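PDB 5BZA: beta-N-acetylhexosaminidase from Thermotoga neapolitana, which probably hydrolyses terminal non-reducing N-acetyl-D-hexosamine residues from N-acetyl-beta-D-hexosaminides, as a member of glycosyl hydrolase family 3. Local coordinates for residues F183-L186 / W187-D190; L227-V231 / L232-L236; E189-L192 / P193-R196; P163-G166 / K167-D170. One frame throughout, in Å; residues are numbered along the deposited sequence.

All four interactions lie in the N-terminal, TIM-barrel domain, on the same side of the chain's centre, following strand 156-162 of its parallel sheet. Along the chain the order is interaction 4 (the loop after that strand), interaction 1 (helix 183-188), interaction 3 (the turn into helix 192-198) and finally interaction 2 (helix 225-235). Interactions 1 and 3 share Glu189 and Asp190, and their centres are about 8 Å apart; interactions 2 and 4 are the most distant pair, at about 19 Å between centres. Lys167 of interaction 4 forms a salt bridge with Glu189, while Phe183, Trp187, Leu191 and Arg195 pack against helix 225-235 and Leu236 just after it. The metal-binding loop is thereby tied to the helices that follow it.

Interaction 1: F183-L186 / W187-D190; sequences FEEL and WRED
Phe183 and Trp187, one helical turn apart, both hold CG anti to the backbone N (chi1 177° and -176°), and their rings therefore leave helix 183-188 side by side and pointing the same way. They meet at Phe183 CZ and Trp187 CE3, 3.6 Å apart, with ring planes inclined at 45°, an oblique pair. Trp187 CB also lies over one face of the phenyl ring, near its rim. Helix 225-235 covers Phe183 through Val231 and Lys235.

Along the backbone, Trp187 N donates to Phe183 O (2.9 Å) and Arg188 N to Glu184 O (3.0 Å). Glu189 is the first residue to leave helical angles, and its N makes weak bonds to Glu185 O and Leu186 O. Leu186 CD2 rests 3.6 Å from Asp190 OD1, beside its carboxylate.

On the polar side Arg188 sits between two acids. Its NH2 bonds to Glu189 OE2 at 2.8 Å, while its NE is paired with Glu184 in a salt bridge whose exact geometry is doubtful in this model. Glu185 OE2 comes within 3.3 Å of Glu189 OE1, two acceptors with their carboxylate planes steeply turned against each other. Such closeness of like charges suggests that a cation offsets them: Lys167 forms a salt bridge with Glu189, a cadmium ion lies about 3 Å from the nearest atom of the Glu189 side chain, and in this protein Glu185 and Glu189 bind a zinc absent from this chain.

Interaction 2: L227-V231 / L232-L236; sequences LITEV and LREKL. With CD (cadmium ion), chain R.
Val231 and Leu236 supply the closer apolar side-chain contact, at the carboxyl end of this helix, running alongside each other with Val231 CG1 3.9 Å from Leu236 CD1. The same pair is linked through the backbone, Leu236 N donating to Val231 O at 2.8 Å. Each backbone bond across the contact runs from the N-H of one residue to the carbonyl five residues earlier, starting with Leu232 N to Leu227 O (3.0 Å), and the Lys235 N bond to Glu230 O is nearly straight at 166°. On this packed flank Leu232 CB presses against Ile228 O at 3.2 Å, Leu232 and Leu236 continue onto Phe162 and Phe198, and Val231 meets Phe183. Exposed Lys235 touches Phe183 at the outer border.

Arg233 forms a firmly held polar edge: it bends at chi2 (-56°), and its guanidinium is engaged by carbonyls of Phe238, Gly240 and Gly269 and by Asn271 OD1. Thr229 gives its hydroxyl to Ala268 O.

The solvent side lies around exposed Glu234. With CG anti to its carbonyl carbon and the chain extended beyond it, the carboxylate passes back beside the preceding turn. OE2 lies 3.6 Å from Thr229 CG2, and Glu234 OE1 binds a cadmium ion at 2.7 Å. Glu230 pairs with Lys226.

Successive i+5 to i bonds are the mark of a pi-helix, here within the beta-alpha-beta unit of strand 205-208, helix 225-235 and strand 241-243.

Interaction 3: E189-L192 / P193-R196; sequences EDLL and PFRR
Leu191 and Arg195 are joined where a type I beta turn, Glu189 to Leu192, runs into helix 192-198. The turn is closed by Leu192 N donating to Glu189 O at 2.9 Å. Next comes the first helical bond, Arg195 N to Leu191 O, also 2.9 Å and fairly straight at 163°, followed by Arg196 N to Leu192 O. CD of Pro193, which has no N-H to offer, lies against two carbonyls, 3.3 Å from Glu189 O and 3.4 Å from Asp190 O.

The rim of Phe194 also approaches Asp190 O, with CD1 at 3.4 Å and the oxygen in the ring plane. Leu192 places CG anti to its backbone N (chi1 178°), which carries CD1 across to the face of the Arg195 guanidinium, 3.8 Å from NH1. The aliphatic part of Arg195 runs along Leu191 O, with CG at 3.3 Å, before bending at chi3 (56°); its charged end makes a cation-pi contact with Trp187, and NH1 also lies close to Trp187 O. With an alanine here, Trp187 would probably lose its cation partner and the group beside its O, and Leu192 CD1 the flat group it lies against. Arg196 is drawn away to a salt bridge with Glu137 of helix 136-153.

Proline is familiar in the first turn of a helix, where no backbone N-H is needed; here it follows a type I turn linking two short helices of the barrel domain.

Interaction 4: P163-G166 / K167-D170; sequences PGHG and KTAD
Thr168 lies alongside His165, and its side chain divides at CB into two branches with separate tasks. The methyl CG2 stands in the crowded position between the backbone N and the carbonyl carbon, which brings it 3.2 Å from His165 O and 3.6 Å from His165 ND1, obliquely to the imidazole. The other branch, OG1, is anti to the backbone N (chi1 171°) and accepts a hydrogen bond from Asp170 N at 3.0 Å, forming an ST turn. Replacing Thr168 by an alanine is likely to leave Asp170 N without this acceptor and the imidazole without its methyl neighbour.

Residues His165 to Thr168 make a type I beta turn. The signature of family 3 beta-N-acetylglucosaminidases, Lys-His-Phe-Pro-Gly-His-Gly followed shortly by Asp-Ser-His, begins at the end of strand 156-162 and runs into this loop. The zinc that Asp117, His161 and His165 share in this protein is absent from this chain, where His161 instead binds a cadmium ion with Asp245.

The His165 ring also has an edge neighbour: Asp170 O lies in its plane, 3.7 Å from CE1. Its NE2 is hydrogen-bonded to Ser172 OG, and the ring packs edge-to-face with His161. On the other flank of the turn, a water accepts from Lys167 N at 3.1 Å and donates weakly to Gly164 O. The Lys167 chain runs away from the turn and bends at chi4 to bring NZ to Glu189, in a salt bridge.

Interaction 1: F183-L186 / W187-D190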
loop_
_atom_site.group_PDB
_atom_site.type_symbol
_atom_site.label_atom_id
_atom_site.label_comp_id
_atom_site.label_asym_id
_atom_site.label_seq_id
_atom_site.Cartn_x
_atom_site.Cartn_y
_atom_site.Cartn_z
ATOM N N PHE B 183 10.373 36.344 20.622
ATOM C CA PHE B 183 11.152 35.158 20.908
ATOM C C PHE B 183 10.770 34.463 22.211
ATOM O O PHE B 183 10.869 33.214 22.343
ATOM C CB PHE B 183 12.638 35.456 20.973
ATOM C CG PHE B 183 13.419 34.253 21.346
ATOM C CD1 PHE B 183 13.563 33.197 20.429
ATOM C CD2 PHE B 183 13.920 34.099 22.629
ATOM C CE1 PHE B 183 14.259 32.050 20.780
ATOM C CE2 PHE B 183 14.610 32.948 22.975
ATOM C CZ PHE B 183 14.777 31.926 22.055
ATOM N N GLU B 184 10.372 35.254 23.194
ATOM C CA GLU B 184 9.980 34.640 24.447
ATOM C C GLU B 184 8.730 33.764 24.204
ATOM O O GLU B 184 8.624 32.655 24.747
ATOM C CB GLU B 184 9.737 35.725 25.508
ATOM C CG GLU B 184 8.882 35.276 26.700
ATOM C CD GLU B 184 7.377 35.380 26.411
ATOM O OE1 GLU B 184 6.974 36.364 25.727
ATOM O OE2 GLU B 184 6.616 34.466 26.840
ATOM N N GLU B 185 7.829 34.239 23.346
ATOM C CA GLU B 185 6.651 33.454 22.977
ATOM C C GLU B 185 6.941 32.202 22.106
ATOM O O GLU B 185 6.340 31.147 22.331
ATOM C CB GLU B 185 5.656 34.327 22.249
ATOM C CG GLU B 185 4.349 33.620 22.036
ATOM C CD GLU B 185 3.462 34.356 21.082
ATOM O OE1 GLU B 185 3.803 35.501 20.729
ATOM O OE2 GLU B 185 2.435 33.803 20.663
ATOM N N LEU B 186 7.821 32.337 21.112
ATOM C CA LEU B 186 8.245 31.200 20.305
ATOM C C LEU B 186 8.863 30.153 21.204
ATOM O O LEU B 186 8.599 28.942 21.060
ATOM C CB LEU B 186 9.255 31.611 19.234
ATOM C CG LEU B 186 8.722 32.472 18.099
ATOM C CD1 LEU B 186 9.863 32.920 17.136
ATOM C CD2 LEU B 186 7.655 31.702 17.354
ATOM N N TRP B 187 9.711 30.617 22.124
ATOM C CA TRP B 187 10.369 29.712 23.055
ATOM C C TRP B 187 9.350 28.957 23.900
ATOM O O TRP B 187 9.488 27.755 24.116
ATOM C CB TRP B 187 11.308 30.439 23.978
ATOM C CG TRP B 187 12.075 29.490 24.896
ATOM C CD1 TRP B 187 11.779 29.172 26.195
ATOM C CD2 TRP B 187 13.253 28.741 24.556
ATOM N NE1 TRP B 187 12.706 28.261 26.679
ATOM C CE2 TRP B 187 13.629 28.006 25.703
ATOM C CE3 TRP B 187 14.033 28.630 23.389
ATOM C CZ2 TRP B 187 14.754 27.181 25.726
ATOM C CZ3 TRP B 187 15.166 27.795 23.411
ATOM C CH2 TRP B 187 15.507 27.082 24.570
ATOM N N ARG B 188 8.344 29.674 24.388
ATOM C CA ARG B 188 7.335 29.055 25.252
ATOM C C ARG B 188 6.376 28.097 24.545
ATOM O O ARG B 188 5.849 27.170 25.163
ATOM C CB ARG B 188 6.486 30.127 25.925
ATOM C CG ARG B 188 7.129 30.847 27.086
ATOM C CD ARG B 188 6.014 31.545 27.905
ATOM N NE ARG B 188 5.368 32.656 27.178
ATOM C CZ ARG B 188 4.241 32.562 26.461
ATOM N NH1 ARG B 188 3.752 33.642 25.848
ATOM N NH2 ARG B 188 3.599 31.398 26.358
ATOM N N GLU B 189 6.132 28.345 23.259
ATOM C CA GLU B 189 5.052 27.673 22.557
ATOM C C GLU B 189 5.549 26.899 21.380
ATOM O O GLU B 189 5.719 25.678 21.480
ATOM C CB GLU B 189 4.022 28.677 22.118
ATOM C CG GLU B 189 3.578 29.460 23.298
ATOM C CD GLU B 189 2.588 30.498 22.944
ATOM O OE1 GLU B 189 2.263 30.658 21.735
ATOM O OE2 GLU B 189 2.194 31.205 23.888
ATOM N N ASP B 190 5.779 27.626 20.282
ATOM C CA ASP B 190 6.067 27.021 19.002
ATOM C C ASP B 190 7.268 26.107 19.110
ATOM O O ASP B 190 7.320 25.049 18.425
ATOM C CB ASP B 190 6.284 28.066 17.915
ATOM C CG ASP B 190 5.107 29.035 17.786
ATOM O OD1 ASP B 190 4.902 29.867 18.721
ATOM O OD2 ASP B 190 4.387 28.995 16.743
#

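Interaction 2: L227-V231 / L232-L236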
loop_
_atom_site.group_PDB
_atom_site.type_symbol
_atom_site.label_atom_id
_atom_site.label_comp_id
_atom_site.label_asym_id
_atom_site.label_seq_id
_atom_site.Cartn_x
_atom_site.Cartn_y
_atom_site.Cartn_z
ATOM N N LEU B 227 18.519 32.421 13.980
ATOM C CA LEU B 227 17.584 31.345 14.292
ATOM C C LEU B 227 18.258 29.963 14.209
ATOM O O LEU B 227 18.004 29.111 15.053
ATOM C CB LEU B 227 16.368 31.418 13.341
ATOM C CG LEU B 227 15.342 32.507 13.720
ATOM C CD1 LEU B 227 14.313 32.768 12.624
ATOM C CD2 LEU B 227 14.664 32.210 15.030
ATOM N N ILE B 228 19.117 29.725 13.224
ATOM C CA ILE B 228 19.679 28.374 13.116
ATOM C C ILE B 228 20.921 28.197 14.012
ATOM O O ILE B 228 21.061 27.174 14.672
ATOM C CB ILE B 228 20.006 28.006 11.646
ATOM C CG1 ILE B 228 18.764 28.101 10.785
ATOM C CG2 ILE B 228 20.622 26.595 11.542
ATOM C CD1 ILE B 228 19.100 28.031 9.317
ATOM N N THR B 229 21.820 29.188 14.081
ATOM C CA THR B 229 22.998 29.000 14.952
ATOM C C THR B 229 22.705 29.373 16.411
ATOM O O THR B 229 22.891 28.552 17.317
ATOM C CB THR B 229 24.238 29.820 14.506
ATOM O OG1 THR B 229 24.580 29.518 13.150
ATOM C CG2 THR B 229 25.437 29.465 15.410
ATOM N N GLU B 230 22.199 30.579 16.644
ATOM C CA GLU B 230 22.042 31.041 18.022
ATOM C C GLU B 230 20.937 30.245 18.709
ATOM O O GLU B 230 21.082 29.813 19.871
ATOM C CB GLU B 230 21.736 32.541 18.084
ATOM C CG GLU B 230 22.835 33.422 17.531
ATOM C CD GLU B 230 22.641 34.885 17.879
ATOM O OE1 GLU B 230 21.828 35.185 18.788
ATOM O OE2 GLU B 230 23.257 35.742 17.199
ATOM N N VAL B 231 19.811 30.063 18.025
ATOM C CA VAL B 231 18.745 29.329 18.681
ATOM C C VAL B 231 18.889 27.823 18.528
ATOM O O VAL B 231 18.967 27.114 19.537
ATOM C CB VAL B 231 17.369 29.780 18.190
ATOM C CG1 VAL B 231 16.263 29.026 18.930
ATOM C CG2 VAL B 231 17.249 31.226 18.465
ATOM N N LEU B 232 18.973 27.317 17.298
ATOM C CA LEU B 232 18.912 25.872 17.113
ATOM C C LEU B 232 20.203 25.136 17.496
ATOM O O LEU B 232 20.154 24.115 18.212
ATOM C CB LEU B 232 18.533 25.548 15.669
ATOM C CG LEU B 232 18.467 24.039 15.398
ATOM C CD1 LEU B 232 17.408 23.374 16.279
ATOM C CD2 LEU B 232 18.244 23.770 13.958
ATOM N N ARG B 233 21.343 25.597 16.966
ATOM C CA ARG B 233 22.639 24.971 17.278
ATOM C C ARG B 233 23.088 25.203 18.733
ATOM O O ARG B 233 23.573 24.283 19.393
ATOM C CB ARG B 233 23.738 25.471 16.340
ATOM C CG ARG B 233 23.519 25.185 14.872
ATOM C CD ARG B 233 23.312 23.713 14.606
ATOM N NE ARG B 233 23.488 23.410 13.181
ATOM C CZ ARG B 233 23.497 22.179 12.660
ATOM N NH1 ARG B 233 23.302 21.129 13.457
ATOM N NH2 ARG B 233 23.661 22.001 11.348
ATOM N N GLU B 234 22.975 26.441 19.208
ATOM C CA GLU B 234 23.474 26.777 20.542
ATOM C C GLU B 234 22.445 26.667 21.682
ATOM O O GLU B 234 22.565 25.768 22.537
ATOM C CB GLU B 234 24.062 28.177 20.517
ATOM C CG GLU B 234 25.444 28.153 19.865
ATOM C CD GLU B 234 25.904 29.519 19.433
ATOM O OE1 GLU B 234 25.267 30.510 19.858
ATOM O OE2 GLU B 234 26.895 29.598 18.672
ATOM N N LYS B 235 21.424 27.530 21.694
ATOM C CA LYS B 235 20.443 27.496 22.787
ATOM C C LYS B 235 19.835 26.077 22.877
ATOM O O LYS B 235 19.765 25.481 23.972
ATOM C CB LYS B 235 19.359 28.558 22.583
ATOM C CG LYS B 235 19.807 29.910 23.141
ATOM C CD LYS B 235 18.751 31.018 23.265
ATOM C CE LYS B 235 19.404 32.250 23.979
ATOM N NZ LYS B 235 18.415 33.293 24.412
ATOM N N LEU B 236 19.465 25.497 21.732
ATOM C CA LEU B 236 18.790 24.186 21.724
ATOM C C LEU B 236 19.724 22.994 21.643
ATOM O O LEU B 236 19.303 21.846 21.873
ATOM C CB LEU B 236 17.820 24.139 20.549
ATOM C CG LEU B 236 16.594 24.976 20.823
ATOM C CD1 LEU B 236 15.734 25.241 19.583
ATOM C CD2 LEU B 236 15.829 24.253 21.876
HETATM CD CD CD R . 26.671 32.550 18.884
#

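Interaction 3: E189-L192 / P193-R196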
loop_
_atom_site.group_PDB
_atom_site.type_symbol
_atom_site.label_atom_id
_atom_site.label_comp_id
_atom_site.label_asym_id
_atom_site.label_seq_id
_atom_site.Cartn_x
_atom_site.Cartn_y
_atom_site.Cartn_z
ATOM N N GLU B 189 6.132 28.345 23.259
ATOM C CA GLU B 189 5.052 27.673 22.557
ATOM C C GLU B 189 5.549 26.899 21.380
ATOM O O GLU B 189 5.719 25.678 21.480
ATOM C CB GLU B 189 4.022 28.677 22.118
ATOM C CG GLU B 189 3.578 29.460 23.298
ATOM C CD GLU B 189 2.588 30.498 22.944
ATOM O OE1 GLU B 189 2.263 30.658 21.735
ATOM O OE2 GLU B 189 2.194 31.205 23.888
ATOM N N ASP B 190 5.779 27.626 20.282
ATOM C CA ASP B 190 6.067 27.021 19.002
ATOM C C ASP B 190 7.268 26.107 19.110
ATOM O O ASP B 190 7.320 25.049 18.425
ATOM C CB ASP B 190 6.284 28.066 17.915
ATOM C CG ASP B 190 5.107 29.035 17.786
ATOM O OD1 ASP B 190 4.902 29.867 18.721
ATOM O OD2 ASP B 190 4.387 28.995 16.743
ATOM N N LEU B 191 8.227 26.495 19.961
ATOM C CA LEU B 191 9.458 25.714 20.076
ATOM C C LEU B 191 9.392 24.551 21.056
ATOM O O LEU B 191 10.277 23.707 21.025
ATOM C CB LEU B 191 10.636 26.624 20.461
ATOM C CG LEU B 191 11.292 27.414 19.316
ATOM C CD1 LEU B 191 12.278 28.481 19.862
ATOM C CD2 LEU B 191 11.967 26.457 18.327
ATOM N N LEU B 192 8.361 24.519 21.906
ATOM C CA LEU B 192 8.260 23.513 22.966
ATOM C C LEU B 192 8.292 22.054 22.406
ATOM O O LEU B 192 9.025 21.194 22.938
ATOM C CB LEU B 192 6.981 23.738 23.794
ATOM C CG LEU B 192 6.740 22.723 24.917
ATOM C CD1 LEU B 192 7.775 22.872 26.037
ATOM C CD2 LEU B 192 5.309 22.730 25.476
ATOM N N PRO B 193 7.527 21.776 21.327
ATOM C CA PRO B 193 7.581 20.407 20.801
ATOM C C PRO B 193 8.952 20.086 20.184
ATOM O O PRO B 193 9.441 18.939 20.331
ATOM C CB PRO B 193 6.454 20.386 19.745
ATOM C CG PRO B 193 6.122 21.786 19.476
ATOM C CD PRO B 193 6.470 22.575 20.665
ATOM N N PHE B 194 9.579 21.067 19.519
ATOM C CA PHE B 194 10.964 20.880 19.045
ATOM C C PHE B 194 11.952 20.534 20.192
ATOM O O PHE B 194 12.814 19.641 20.055
ATOM C CB PHE B 194 11.444 22.094 18.255
ATOM C CG PHE B 194 10.727 22.292 16.926
ATOM C CD1 PHE B 194 9.528 23.003 16.858
ATOM C CD2 PHE B 194 11.271 21.805 15.747
ATOM C CE1 PHE B 194 8.868 23.187 15.636
ATOM C CE2 PHE B 194 10.618 21.992 14.522
ATOM C CZ PHE B 194 9.409 22.694 14.476
ATOM N N ARG B 195 11.836 21.277 21.298
ATOM C CA ARG B 195 12.638 21.065 22.491
ATOM C C ARG B 195 12.416 19.651 23.045
ATOM O O ARG B 195 13.359 18.985 23.514
ATOM C CB ARG B 195 12.310 22.140 23.542
ATOM C CG ARG B 195 12.831 23.543 23.155
ATOM C CD ARG B 195 12.204 24.731 23.947
ATOM N NE ARG B 195 12.363 24.592 25.386
ATOM C CZ ARG B 195 11.472 25.018 26.280
ATOM N NH1 ARG B 195 10.357 25.645 25.885
ATOM N NH2 ARG B 195 11.698 24.829 27.578
ATOM N N ARG B 196 11.172 19.208 23.008
ATOM C CA ARG B 196 10.818 17.871 23.484
ATOM C C ARG B 196 11.572 16.797 22.698
ATOM O O ARG B 196 12.105 15.815 23.285
ATOM C CB ARG B 196 9.300 17.636 23.388
ATOM C CG ARG B 196 8.814 16.265 23.996
ATOM C CD ARG B 196 9.038 16.176 25.515
ATOM N NE ARG B 196 8.525 17.364 26.212
ATOM C CZ ARG B 196 7.252 17.585 26.537
ATOM N NH1 ARG B 196 6.323 16.666 26.266
ATOM N NH2 ARG B 196 6.922 18.724 27.163
#

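Interaction 4: P163-G166 / K167-D170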
loop_
_atom_site.group_PDB
_atom_site.type_symbol
_atom_site.label_atom_id
_atom_site.label_comp_id
_atom_site.label_asym_id
_atom_site.label_seq_id
_atom_site.Cartn_x
_atom_site.Cartn_y
_atom_site.Cartn_z
ATOM N N PRO B 163 11.342 27.498 13.189
ATOM C CA PRO B 163 10.977 27.293 14.595
ATOM C C PRO B 163 9.454 27.213 14.827
ATOM O O PRO B 163 9.002 27.274 15.960
ATOM C CB PRO B 163 11.564 28.538 15.284
ATOM C CG PRO B 163 11.352 29.646 14.225
ATOM C CD PRO B 163 11.597 28.935 12.891
ATOM N N GLY B 164 8.671 27.126 13.771
ATOM C CA GLY B 164 7.241 26.998 13.950
ATOM C C GLY B 164 6.520 27.877 12.967
ATOM O O GLY B 164 6.715 29.107 12.976
ATOM N N HIS B 165 5.618 27.248 12.198
ATOM C CA HIS B 165 4.995 27.838 11.014
ATOM C C HIS B 165 3.513 28.154 11.290
ATOM O O HIS B 165 2.798 28.676 10.426
ATOM C CB HIS B 165 5.127 26.843 9.826
ATOM C CG HIS B 165 4.956 27.446 8.457
ATOM N ND1 HIS B 165 3.844 28.180 8.083
ATOM C CD2 HIS B 165 5.743 27.376 7.353
ATOM C CE1 HIS B 165 3.970 28.558 6.817
ATOM N NE2 HIS B 165 5.119 28.090 6.352
ATOM N N GLY B 166 3.042 27.820 12.483
ATOM C CA GLY B 166 1.616 27.771 12.704
ATOM C C GLY B 166 0.899 29.108 12.791
ATOM O O GLY B 166 -0.285 29.199 12.419
ATOM N N LYS B 167 1.628 30.152 13.190
ATOM C CA LYS B 167 1.031 31.440 13.563
ATOM C C LYS B 167 0.990 32.438 12.429
ATOM O O LYS B 167 1.038 33.636 12.678
ATOM C CB LYS B 167 1.796 32.066 14.723
ATOM C CG LYS B 167 1.399 31.580 16.070
ATOM C CD LYS B 167 2.565 31.853 16.997
ATOM C CE LYS B 167 2.142 31.924 18.442
ATOM N NZ LYS B 167 1.694 30.671 18.978
ATOM N N THR B 168 1.069 31.960 11.199
ATOM C CA THR B 168 0.889 32.797 10.032
ATOM C C THR B 168 -0.231 32.233 9.173
ATOM O O THR B 168 -0.452 31.008 9.150
ATOM C CB THR B 168 2.170 32.882 9.198
ATOM O OG1 THR B 168 1.879 33.540 7.962
ATOM C CG2 THR B 168 2.686 31.481 8.894
ATOM N N ALA B 169 -0.957 33.111 8.479
ATOM C CA ALA B 169 -2.035 32.654 7.588
ATOM C C ALA B 169 -1.482 32.441 6.181
ATOM O O ALA B 169 -2.092 31.783 5.341
ATOM C CB ALA B 169 -3.188 33.643 7.567
ATOM N N ASP B 170 -0.292 32.977 5.953
ATOM C CA ASP B 170 0.352 32.915 4.653
ATOM C C ASP B 170 1.116 31.617 4.362
ATOM O O ASP B 170 1.631 30.942 5.265
ATOM C CB ASP B 170 1.266 34.113 4.517
ATOM C CG ASP B 170 0.487 35.388 4.287
ATOM O OD1 ASP B 170 -0.473 35.344 3.492
ATOM O OD2 ASP B 170 0.806 36.412 4.927
HETATM O O HOH W 1 4.444 30.207 14.470
HETATM O O HOH W 2 0.906 28.079 9.020
#